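Local coordinates for protein probable glutathione reductase (PDB 4DNA) that probably reduces glutathione disulfide to glutathione with NADPH, passing electrons through a bound FAD and a redox-active disulfide in a homodimer, at residues P50-V55 against A344-P349; I173-G178 against Q259-L264; F185-H190 against A219-K224; K388-L393 against H406-D411. All coordinates share one frame; numbering follows the deposited sequence.

Contact 1 of 4, residues P50-V55 against A344-P349; sequences PKKLYV and AVFSQP. With FAD (flavin-adenine dinucleotide), chain C.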
# COMPACT_ATOMS: atom_id res chain seq x y z
N PRO A 50 10.04 -9.17 14.80
CA PRO A 50 9.00 -9.56 15.76
C PRO A 50 7.94 -8.48 15.94
O PRO A 50 6.76 -8.80 16.07
CB PRO A 50 9.76 -9.78 17.07
CG PRO A 50 11.12 -9.23 16.85
CD PRO A 50 11.39 -9.25 15.38
N LYS A 51 8.35 -7.22 15.92
CA LYS A 51 7.41 -6.15 16.16
C LYS A 51 6.26 -6.23 15.17
O LYS A 51 5.09 -6.22 15.56
CB LYS A 51 8.09 -4.79 16.11
CG LYS A 51 7.13 -3.62 15.95
CD LYS A 51 7.25 -2.98 14.57
CE LYS A 51 8.57 -2.23 14.49
NZ LYS A 51 8.59 -1.28 13.36
N LYS A 52 6.60 -6.34 13.90
CA LYS A 52 5.60 -6.29 12.84
C LYS A 52 4.64 -7.47 12.92
O LYS A 52 3.47 -7.36 12.54
CB LYS A 52 6.30 -6.19 11.47
CG LYS A 52 5.39 -5.96 10.26
CD LYS A 52 4.80 -4.56 10.20
CE LYS A 52 4.02 -4.34 8.91
NZ LYS A 52 4.89 -4.35 7.71
N LEU A 53 5.13 -8.60 13.43
CA LEU A 53 4.28 -9.77 13.62
C LEU A 53 3.21 -9.48 14.67
O LEU A 53 2.02 -9.73 14.47
CB LEU A 53 5.12 -10.99 14.00
CG LEU A 53 6.12 -11.51 12.94
CD1 LEU A 53 6.78 -12.81 13.40
CD2 LEU A 53 5.48 -11.73 11.58
N TYR A 54 3.65 -8.92 15.78
CA TYR A 54 2.77 -8.59 16.89
C TYR A 54 1.74 -7.55 16.46
O TYR A 54 0.60 -7.55 16.92
CB TYR A 54 3.60 -8.12 18.09
CG TYR A 54 4.21 -9.27 18.89
CD1 TYR A 54 4.61 -10.47 18.28
CD2 TYR A 54 4.40 -9.15 20.27
CE1 TYR A 54 5.16 -11.51 19.01
CE2 TYR A 54 4.95 -10.19 21.01
CZ TYR A 54 5.32 -11.36 20.38
OH TYR A 54 5.86 -12.37 21.14
N VAL A 55 2.15 -6.67 15.55
CA VAL A 55 1.22 -5.73 14.95
C VAL A 55 0.14 -6.51 14.22
O VAL A 55 -1.05 -6.24 14.40
CB VAL A 55 1.92 -4.79 13.95
CG1 VAL A 55 0.90 -4.06 13.11
CG2 VAL A 55 2.81 -3.80 14.68
N ALA A 344 8.33 4.62 8.44
CA ALA A 344 7.00 4.22 8.88
C ALA A 344 6.94 4.13 10.41
O ALA A 344 7.96 4.03 11.09
CB ALA A 344 6.61 2.89 8.24
N VAL A 345 5.73 4.21 10.96
CA VAL A 345 5.49 3.89 12.35
C VAL A 345 4.34 2.92 12.31
O VAL A 345 3.26 3.23 11.80
CB VAL A 345 5.07 5.11 13.20
CG1 VAL A 345 4.71 4.68 14.61
CG2 VAL A 345 6.19 6.14 13.23
N PHE A 346 4.55 1.73 12.84
CA PHE A 346 3.53 0.73 12.74
C PHE A 346 2.60 0.76 13.90
O PHE A 346 2.37 -0.24 14.58
CB PHE A 346 4.13 -0.63 12.47
CG PHE A 346 4.68 -0.74 11.09
CD1 PHE A 346 3.81 -0.90 10.01
CD2 PHE A 346 6.03 -0.62 10.87
CE1 PHE A 346 4.30 -0.98 8.72
CE2 PHE A 346 6.54 -0.71 9.58
CZ PHE A 346 5.68 -0.89 8.50
N SER A 347 2.07 1.96 14.14
CA SER A 347 0.97 2.15 15.05
C SER A 347 -0.28 1.82 14.26
O SER A 347 -0.23 1.28 13.15
CB SER A 347 0.93 3.57 15.55
OG SER A 347 0.79 4.46 14.47
N GLN A 348 -1.42 2.14 14.83
CA GLN A 348 -2.65 1.74 14.21
C GLN A 348 -3.59 2.85 14.60
O GLN A 348 -3.95 2.94 15.78
CB GLN A 348 -3.13 0.39 14.76
CG GLN A 348 -2.10 -0.74 14.70
CD GLN A 348 -2.54 -2.00 15.43
OE1 GLN A 348 -1.78 -2.60 16.19
NE2 GLN A 348 -3.79 -2.39 15.22
N PRO A 349 -3.95 3.73 13.64
CA PRO A 349 -3.57 3.70 12.22
C PRO A 349 -2.06 3.90 11.97
O PRO A 349 -1.38 4.55 12.79
CB PRO A 349 -4.34 4.89 11.63
CG PRO A 349 -4.54 5.81 12.78
CD PRO A 349 -4.76 4.92 13.97
PA FAD C . 22.09 -4.46 16.09
O1A FAD C . 21.65 -3.66 17.30
O2A FAD C . 21.10 -5.01 15.08
O5B FAD C . 22.97 -5.71 16.58
C5B FAD C . 24.36 -5.60 16.93
C4B FAD C . 24.71 -6.91 17.62
O4B FAD C . 25.97 -6.86 18.29
C3B FAD C . 23.67 -7.24 18.66
O3B FAD C . 23.10 -8.52 18.34
C2B FAD C . 24.42 -7.23 19.98
O2B FAD C . 23.92 -8.22 20.88
C1B FAD C . 25.86 -7.51 19.55
N9A FAD C . 26.88 -6.95 20.46
C8A FAD C . 26.74 -5.82 21.18
N7A FAD C . 27.85 -5.52 21.89
C5A FAD C . 28.74 -6.49 21.63
C6A FAD C . 30.12 -6.76 22.07
N6A FAD C . 30.68 -5.90 22.95
N1A FAD C . 30.73 -7.86 21.57
C2A FAD C . 30.11 -8.69 20.70
N3A FAD C . 28.84 -8.50 20.26
C4A FAD C . 28.11 -7.43 20.68
N1 FAD C . 14.28 -0.25 12.29
C2 FAD C . 13.60 -0.15 11.13
O2 FAD C . 14.21 0.22 10.10
N3 FAD C . 12.29 -0.44 11.05
C4 FAD C . 11.56 -0.84 12.11
O4 FAD C . 10.34 -1.11 11.98
C4X FAD C . 12.23 -0.96 13.42
N5 FAD C . 11.58 -1.36 14.53
C5X FAD C . 12.24 -1.46 15.72
C6 FAD C . 11.56 -1.87 16.87
C7 FAD C . 12.22 -1.97 18.09
C7M FAD C . 11.44 -2.42 19.30
C8 FAD C . 13.69 -1.65 18.17
C8M FAD C . 14.46 -1.76 19.46
C9 FAD C . 14.36 -1.24 17.04
C9A FAD C . 13.70 -1.13 15.82
N10 FAD C . 14.40 -0.72 14.67
C10 FAD C . 13.68 -0.63 13.45
C1' FAD C . 15.84 -0.39 14.76
C2' FAD C . 16.75 -1.50 14.25
O2' FAD C . 16.45 -2.72 14.93
C3' FAD C . 18.21 -1.10 14.42
O3' FAD C . 18.38 0.22 13.89
C4' FAD C . 19.18 -2.05 13.71
O4' FAD C . 19.13 -3.34 14.34
C5' FAD C . 20.60 -1.52 13.75
O5' FAD C . 21.50 -2.63 13.79
P FAD C . 23.06 -2.52 14.21
O1P FAD C . 23.92 -2.93 13.03
O2P FAD C . 23.31 -1.20 14.91
O3P FAD C . 23.25 -3.67 15.30
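Two donors, one from each segment, hold the carboxylate oxygen OE2 of Glu-184: the ammonium group of Lys-51 forms a salt bridge with it and the backbone N of Phe-346 a hydrogen bond. Residues 50-55 of helix 48-66 are thereby tied to 344-349, the end of strand 343-345 and the inverse gamma turn centred on Phe-346. The ring of Phe-346 carries the apolar part. Its CG stands anti to the carbonyl carbon (chi1 -72°), which places the ring, and chi2 of -76° turns one face to Lys-52. The Lys-52 chain, bent at chi2 and chi4, crosses the ring obliquely, with CD 3.8 Å from the ring centroid and 11° off the normal, a CH-pi contact. Lys-52 CE comes 3.4 Å from Phe-346 CE1, and NZ continues to the backbone O of Pro-440 of the second subunit. Lys-51 NZ, 3.6 Å from Phe-346 CD2, and the flavin O4 lie at the ring edge, near its plane. Val-55 CG2 packs 4.1 Å from Phe-346 CB, meeting it at about a right angle. An alanine in place of Phe-346 would remove the ring, and the Lys-52 methylenes would probably lose their flat support and the lysine its fixed course to the subunit interface. Lys-51 is an observed FAD-binding residue, and this buried lysine, partly balanced by Glu-184, would probably still polarise the nearby flavin.

Contact 2 of 4, residues I173-G178 against Q259-L264; sequences ILIAGG and QVMLAL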
# COMPACT_ATOMS: atom_id res chain seq x y z
N ILE A 173 -1.24 -2.63 31.22
CA ILE A 173 0.12 -2.09 31.03
C ILE A 173 0.16 -0.55 31.06
O ILE A 173 -0.78 0.12 30.61
CB ILE A 173 0.80 -2.60 29.73
CG1 ILE A 173 2.32 -2.47 29.84
CG2 ILE A 173 0.29 -1.87 28.49
CD1 ILE A 173 3.08 -3.41 28.92
N LEU A 174 1.25 -0.01 31.58
CA LEU A 174 1.50 1.42 31.50
C LEU A 174 2.83 1.65 30.83
O LEU A 174 3.86 1.20 31.34
CB LEU A 174 1.50 2.06 32.90
CG LEU A 174 1.95 3.53 32.95
CD1 LEU A 174 0.85 4.44 32.44
CD2 LEU A 174 2.38 3.95 34.34
N ILE A 175 2.80 2.37 29.71
CA ILE A 175 4.00 2.64 28.93
C ILE A 175 4.43 4.11 28.94
O ILE A 175 3.79 4.95 28.33
CB ILE A 175 3.83 2.23 27.46
CG1 ILE A 175 3.52 0.75 27.36
CG2 ILE A 175 5.09 2.57 26.69
CD1 ILE A 175 2.74 0.38 26.12
N ALA A 176 5.54 4.38 29.61
CA ALA A 176 6.23 5.66 29.51
C ALA A 176 7.04 5.75 28.21
O ALA A 176 7.73 4.79 27.83
CB ALA A 176 7.13 5.85 30.72
N GLY A 177 6.97 6.89 27.54
CA GLY A 177 7.71 7.10 26.30
C GLY A 177 6.80 7.74 25.28
O GLY A 177 5.59 7.51 25.30
N GLY A 178 7.36 8.55 24.39
CA GLY A 178 6.56 9.19 23.34
C GLY A 178 6.94 8.87 21.90
O GLY A 178 6.26 9.29 20.98
N GLN A 259 2.14 -4.53 34.21
CA GLN A 259 3.51 -4.25 33.80
C GLN A 259 3.69 -2.75 33.56
O GLN A 259 2.72 -2.05 33.19
CB GLN A 259 3.89 -5.02 32.53
CG GLN A 259 3.70 -6.53 32.61
CD GLN A 259 4.83 -7.24 33.33
OE1 GLN A 259 5.98 -6.82 33.29
NE2 GLN A 259 4.50 -8.34 33.98
N VAL A 260 4.91 -2.27 33.79
CA VAL A 260 5.29 -0.89 33.48
C VAL A 260 6.48 -0.91 32.51
O VAL A 260 7.58 -1.27 32.88
CB VAL A 260 5.65 -0.07 34.73
CG1 VAL A 260 6.10 1.33 34.34
CG2 VAL A 260 4.46 0.01 35.67
N MSE A 261 6.23 -0.50 31.28
CA MSE A 261 7.25 -0.51 30.26
C MSE A 261 7.87 0.83 30.13
O MSE A 261 7.18 1.85 29.98
CB MSE A 261 6.61 -0.87 28.93
CG MSE A 261 7.68 -1.09 27.87
SE MSE A 261 6.72 -1.72 26.28
CE MSE A 261 8.09 -2.89 25.49
N LEU A 262 9.20 0.84 30.18
CA LEU A 262 9.99 2.02 29.82
C LEU A 262 10.43 1.96 28.37
O LEU A 262 11.26 1.12 27.99
CB LEU A 262 11.20 2.15 30.72
CG LEU A 262 10.89 2.18 32.20
CD1 LEU A 262 12.22 2.09 32.92
CD2 LEU A 262 10.11 3.43 32.58
N ALA A 263 9.88 2.85 27.56
CA ALA A 263 10.20 2.93 26.15
C ALA A 263 10.71 4.32 25.81
O ALA A 263 10.24 4.94 24.86
CB ALA A 263 8.97 2.61 25.31
N LEU A 264 11.67 4.82 26.60
CA LEU A 264 12.21 6.16 26.37
C LEU A 264 13.70 6.12 26.02
O LEU A 264 14.56 6.31 26.89
CB LEU A 264 11.98 7.08 27.58
CG LEU A 264 10.95 6.68 28.62
CD1 LEU A 264 11.60 5.82 29.69
CD2 LEU A 264 10.35 7.93 29.24
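Ile-175 and Met-261, a selenomethionine here, stand side by side on one face of the sheet, pointing the same way, so that Ile-175 CG1 rests 3.8 Å from Met-261 CB. The other branch of Ile-175, CG2, is anti to the backbone N and fits against the small Ala-263, with its CB at 4.1 Å. One step back, the CD1 tip of Ile-173 bridges Gln-259 CB and Met-261 CB, at 4.0 and 4.3 Å. Strands 173-176 and 259-262 run parallel, 17° apart, and form an edge pair of a four-stranded Rossmann-type sheet, the first of them leading into a GxGxxA turn and helix 180-191 of the predicted NAD(P)-binding region. Between them Leu-174 N to Gln-259 O and Met-261 N to Leu-174 O begin the zigzag, and Ala-263 N to Ala-176 O ends it at 2.9 Å. An alanine at Ile-175, lacking both branches, would probably lose the packing on Met-261 CB and Ala-263 CB. On the other face the short Ala-176 CB receives Leu-264 CD2 at 4.1 Å. Leu-264 CD2 also sits 3.9 Å from Gly-177 N, a residue where a CB would run into Ala-263 O and whose backbone angles by themselves call for glycine.

Contact 3 of 4, residues F185-H190 against A219-K224; sequences FANIFH and AAMEEK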
# COMPACT_ATOMS: atom_id res chain seq x y z
N PHE A 185 4.01 -0.44 20.64
CA PHE A 185 3.65 -1.36 21.69
C PHE A 185 2.28 -1.09 22.29
O PHE A 185 1.48 -2.01 22.43
CB PHE A 185 4.73 -1.41 22.75
CG PHE A 185 5.79 -2.40 22.45
CD1 PHE A 185 5.56 -3.76 22.63
CD2 PHE A 185 7.01 -2.00 21.92
CE1 PHE A 185 6.53 -4.70 22.33
CE2 PHE A 185 7.98 -2.94 21.61
CZ PHE A 185 7.74 -4.29 21.82
N ALA A 186 2.01 0.16 22.62
CA ALA A 186 0.71 0.55 23.15
C ALA A 186 -0.39 0.07 22.24
O ALA A 186 -1.40 -0.45 22.69
CB ALA A 186 0.63 2.04 23.33
N ASN A 187 -0.19 0.25 20.94
CA ASN A 187 -1.15 -0.26 19.98
C ASN A 187 -1.19 -1.79 19.92
O ASN A 187 -2.27 -2.37 19.82
CB ASN A 187 -0.93 0.35 18.61
CG ASN A 187 -1.52 1.74 18.52
OD1 ASN A 187 -2.72 1.89 18.31
ND2 ASN A 187 -0.69 2.76 18.70
N ILE A 188 -0.02 -2.44 20.00
CA ILE A 188 0.01 -3.89 19.98
C ILE A 188 -0.78 -4.41 21.18
O ILE A 188 -1.76 -5.14 21.02
CB ILE A 188 1.46 -4.45 19.94
CG1 ILE A 188 2.06 -4.27 18.54
CG2 ILE A 188 1.48 -5.93 20.26
CD1 ILE A 188 3.57 -4.23 18.52
N PHE A 189 -0.40 -3.99 22.38
CA PHE A 189 -1.07 -4.47 23.58
C PHE A 189 -2.55 -4.15 23.58
O PHE A 189 -3.35 -5.02 23.93
CB PHE A 189 -0.38 -3.97 24.85
CG PHE A 189 0.93 -4.66 25.12
CD1 PHE A 189 1.00 -6.06 25.12
CD2 PHE A 189 2.08 -3.94 25.37
CE1 PHE A 189 2.20 -6.71 25.35
CE2 PHE A 189 3.28 -4.59 25.61
CZ PHE A 189 3.34 -5.98 25.60
N HIS A 190 -2.92 -2.94 23.19
CA HIS A 190 -4.34 -2.56 23.17
C HIS A 190 -5.12 -3.48 22.29
O HIS A 190 -6.13 -4.02 22.72
CB HIS A 190 -4.57 -1.12 22.74
CG HIS A 190 -6.04 -0.75 22.70
ND1 HIS A 190 -6.70 -0.30 23.79
CD2 HIS A 190 -6.97 -0.82 21.67
CE1 HIS A 190 -7.98 -0.07 23.47
NE2 HIS A 190 -8.15 -0.39 22.17
N ALA A 219 -5.58 11.36 18.53
CA ALA A 219 -7.03 11.29 18.48
C ALA A 219 -7.53 9.85 18.35
O ALA A 219 -8.31 9.40 19.18
CB ALA A 219 -7.59 12.18 17.37
N ALA A 220 -7.04 9.13 17.34
CA ALA A 220 -7.51 7.77 17.05
C ALA A 220 -7.24 6.80 18.19
O ALA A 220 -8.06 5.92 18.48
CB ALA A 220 -6.86 7.25 15.78
N MSE A 221 -6.09 6.99 18.85
CA MSE A 221 -5.69 6.18 19.99
C MSE A 221 -6.63 6.34 21.15
O MSE A 221 -7.14 5.34 21.65
CB MSE A 221 -4.25 6.49 20.38
CG MSE A 221 -3.32 5.60 19.55
SE MSE A 221 -1.41 6.06 19.85
CE MSE A 221 -0.97 4.87 21.36
N GLU A 222 -6.88 7.57 21.60
CA GLU A 222 -7.72 7.74 22.78
C GLU A 222 -9.20 7.55 22.48
O GLU A 222 -9.98 7.13 23.35
CB GLU A 222 -7.40 9.02 23.56
CG GLU A 222 -7.81 10.34 22.95
CD GLU A 222 -7.53 11.50 23.90
OE1 GLU A 222 -6.78 11.30 24.89
OE2 GLU A 222 -8.05 12.63 23.67
N GLU A 223 -9.57 7.81 21.23
CA GLU A 223 -10.91 7.48 20.71
C GLU A 223 -11.19 5.99 20.87
O GLU A 223 -12.33 5.61 21.13
CB GLU A 223 -10.99 7.86 19.23
CG GLU A 223 -12.34 8.40 18.76
CD GLU A 223 -13.37 7.32 18.49
OE1 GLU A 223 -12.99 6.18 18.11
OE2 GLU A 223 -14.59 7.61 18.66
N LYS A 224 -10.16 5.15 20.74
CA LYS A 224 -10.37 3.69 20.80
C LYS A 224 -10.12 3.06 22.17
O LYS A 224 -10.15 1.84 22.31
CB LYS A 224 -9.63 2.95 19.67
CG LYS A 224 -8.14 2.77 19.84
CD LYS A 224 -7.55 2.11 18.60
CE LYS A 224 -6.05 2.37 18.50
NZ LYS A 224 -5.34 1.45 17.55
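Lys-224, the first residue past helix 211-223 to leave helical angles, sends its side chain across to helix 180-191. From CB the chain starts toward that helix, with CG in the crowded position between the backbone N and the carbonyl carbon (chi1 77°). CG lies 3.9 Å from His-190 NE2 and passes the imidazole at an oblique angle. Beyond CG the chain is extended, through CD to CE, which reaches 3.4 Å from Asn-187 OD1. At the tip, NZ donates to Asn-187 OD1 over 2.8 Å, nearly along the C=O axis (163° at the oxygen), and it also bonds to the backbone O of Gln-348. Two carbonyl oxygens thus hold the ammonium group, with no carboxylate among these partners. Asn-187 is fixed at its other end as well, since ND2 donates to Val-183 O one turn earlier, which sets the amide so that OD1 faces the lysine. Across Asn-187 ND2 lies the end of Met-221, a selenomethionine bent at chi3, whose CE is 3.4 Å away. The same CE touches Ala-186 CB at 3.8 Å. Both helices lie over the same face of the Rossmann-type sheet: Ala-186 and His-190 rest on Thr-196 and Met-221 on Leu-198, both of strand 195-199, while Ala-186 also meets Ile-175 of strand 172-176.

Contact 4 of 4, residues K388-L393 against H406-D411; sequences KTIMKL and HILGHD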
# COMPACT_ATOMS: atom_id res chain seq x y z
N LYS A 388 -10.40 7.85 10.27
CA LYS A 388 -10.14 8.89 9.28
C LYS A 388 -8.75 8.75 8.67
O LYS A 388 -7.76 8.52 9.36
CB LYS A 388 -10.39 10.29 9.86
CG LYS A 388 -11.80 10.80 9.59
CD LYS A 388 -12.44 11.43 10.83
CE LYS A 388 -13.93 11.71 10.59
NZ LYS A 388 -14.58 12.48 11.69
N THR A 389 -8.67 8.85 7.35
CA THR A 389 -7.37 8.87 6.73
C THR A 389 -6.95 10.32 6.52
O THR A 389 -7.69 11.12 5.95
CB THR A 389 -7.34 8.05 5.41
OG1 THR A 389 -7.61 6.68 5.71
CG2 THR A 389 -5.99 8.15 4.73
N ILE A 390 -5.76 10.66 7.03
CA ILE A 390 -5.15 11.94 6.72
C ILE A 390 -4.01 11.73 5.74
O ILE A 390 -3.16 10.87 5.95
CB ILE A 390 -4.74 12.71 7.99
CG1 ILE A 390 -5.98 13.10 8.79
CG2 ILE A 390 -4.02 13.99 7.62
CD1 ILE A 390 -5.76 13.16 10.28
N MSE A 391 -4.03 12.50 4.66
CA MSE A 391 -3.02 12.43 3.59
C MSE A 391 -2.57 13.81 3.26
O MSE A 391 -3.34 14.60 2.71
CB MSE A 391 -3.67 11.84 2.35
CG MSE A 391 -3.67 10.33 2.51
SE MSE A 391 -4.02 9.47 0.78
CE MSE A 391 -3.67 7.60 1.29
N LYS A 392 -1.32 14.14 3.58
CA LYS A 392 -0.89 15.52 3.52
C LYS A 392 0.38 15.72 2.73
O LYS A 392 1.40 15.12 3.04
CB LYS A 392 -0.78 16.10 4.93
CG LYS A 392 0.05 17.36 5.06
CD LYS A 392 -0.61 18.35 6.02
CE LYS A 392 0.36 19.37 6.58
NZ LYS A 392 0.84 19.04 7.94
N LEU A 393 0.31 16.57 1.72
CA LEU A 393 1.44 16.92 0.88
C LEU A 393 1.93 18.33 1.17
O LEU A 393 1.10 19.25 1.28
CB LEU A 393 1.06 16.84 -0.59
CG LEU A 393 0.98 15.42 -1.16
CD1 LEU A 393 0.40 15.41 -2.56
CD2 LEU A 393 2.36 14.82 -1.16
N HIS A 406 3.01 12.99 4.09
CA HIS A 406 2.65 12.38 5.37
C HIS A 406 1.30 11.74 5.28
O HIS A 406 0.33 12.37 4.86
CB HIS A 406 2.63 13.44 6.46
CG HIS A 406 3.79 14.39 6.39
ND1 HIS A 406 5.00 14.12 6.93
CD2 HIS A 406 3.91 15.64 5.79
CE1 HIS A 406 5.84 15.14 6.70
NE2 HIS A 406 5.16 16.07 6.00
N ILE A 407 1.25 10.47 5.69
CA ILE A 407 0.07 9.62 5.59
C ILE A 407 -0.25 9.01 6.93
O ILE A 407 0.62 8.42 7.57
CB ILE A 407 0.27 8.44 4.61
CG1 ILE A 407 0.93 8.86 3.29
CG2 ILE A 407 -1.07 7.75 4.33
CD1 ILE A 407 0.08 9.76 2.42
N LEU A 408 -1.48 9.18 7.37
CA LEU A 408 -1.98 8.46 8.53
C LEU A 408 -3.12 7.56 8.06
O LEU A 408 -4.12 8.04 7.54
CB LEU A 408 -2.48 9.44 9.59
CG LEU A 408 -3.04 8.83 10.86
CD1 LEU A 408 -1.98 8.02 11.59
CD2 LEU A 408 -3.59 9.93 11.77
N GLY A 409 -2.95 6.26 8.20
CA GLY A 409 -3.94 5.33 7.70
C GLY A 409 -3.34 4.07 7.13
O GLY A 409 -2.12 3.88 7.17
N HIS A 410 -4.21 3.23 6.59
CA HIS A 410 -3.84 1.90 6.14
C HIS A 410 -2.80 1.91 5.09
O HIS A 410 -2.99 2.51 4.04
CB HIS A 410 -5.07 1.13 5.67
CG HIS A 410 -6.07 0.89 6.76
ND1 HIS A 410 -5.96 -0.13 7.64
CD2 HIS A 410 -7.22 1.60 7.12
CE1 HIS A 410 -6.98 -0.09 8.51
NE2 HIS A 410 -7.76 0.97 8.19
N ASP A 411 -1.68 1.25 5.38
CA ASP A 411 -0.60 1.01 4.41
C ASP A 411 0.30 2.22 4.21
O ASP A 411 1.06 2.30 3.23
CB ASP A 411 -1.15 0.50 3.07
CG ASP A 411 -2.00 -0.76 3.22
OD1 ASP A 411 -1.48 -1.75 3.80
OD2 ASP A 411 -3.18 -0.74 2.77
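His-406 lies in the second strand of a beta hairpin (389-396 and 402-408) in the antiparallel sheet of the dimerisation domain, with 389-393 and 406-408 at 179°. It forms a hydrogen-bonded pair with Lys-392: His-406 N donates to Lys-392 O, and Lys-392 N to His-406 O at 2.7 Å. Its imidazole, with CD2 3.8 Å from Lys-392 O, is fixed by a hydrogen bond of ND1 with Thr-353 OG1. Lys-392 NZ lies 5.6 Å from His-406 NE2 but makes salt bridges to Asp-210, Asp-212 and Glu-358, so the acids probably offset its effect on the histidine. Ile-407 follows in a non-hydrogen-bonded pair with Met-391, a selenomethionine; the Ile-407 side chain crosses that of Met-391 obliquely, Ile-407 CD1 3.8 Å from Met-391 CG, on the face under helix 412-424. Leu-408 returns to a hydrogen-bonded pair. Its N donates to Ile-390 O over 2.8 Å, almost straight (176°), and its O accepts from Ile-390 N. Leu-408 CD2 packs beside Ile-390 CD1 at 4.2 Å, under Met-213 of helix 211-223. Gly-409 leaves the strand with phi 143°, and a CB there would stand 3.0 Å from Thr-389 OG1. His-410 then bonds through NE2 to Glu-387 OE1. Asp-411 sits at the N-cap of helix 412-424 without a capping bond, and its OD2 nears OD1 of Asp-411 of the second subunit, like charges with no bond implied.

All four contacts are largely buried, and only in contact 4 is a touching residue, Lys-388, exposed. Contacts 2 and 4 are backbone-bonded strand pairs, parallel in the nucleotide-binding sheet and antiparallel in the dimerisation sheet, with centres 26 Å apart and no touch. Contacts 1 and 3 depend on side chains instead, through charges, an aromatic face and an amide; contact 3 touches contact 2, contact 1 touches contact 4, and the two touch each other. In contacts 2 and 3, Ile-173 CD1 lies 3.5 Å from Phe-189 CE2, strand 172-176 and helix 180-191 following each other in the chain. Gln-348 O meets Lys-224 NZ of contact 3, and Pro-349 CG packs on Leu-408 CD1 of contact 4.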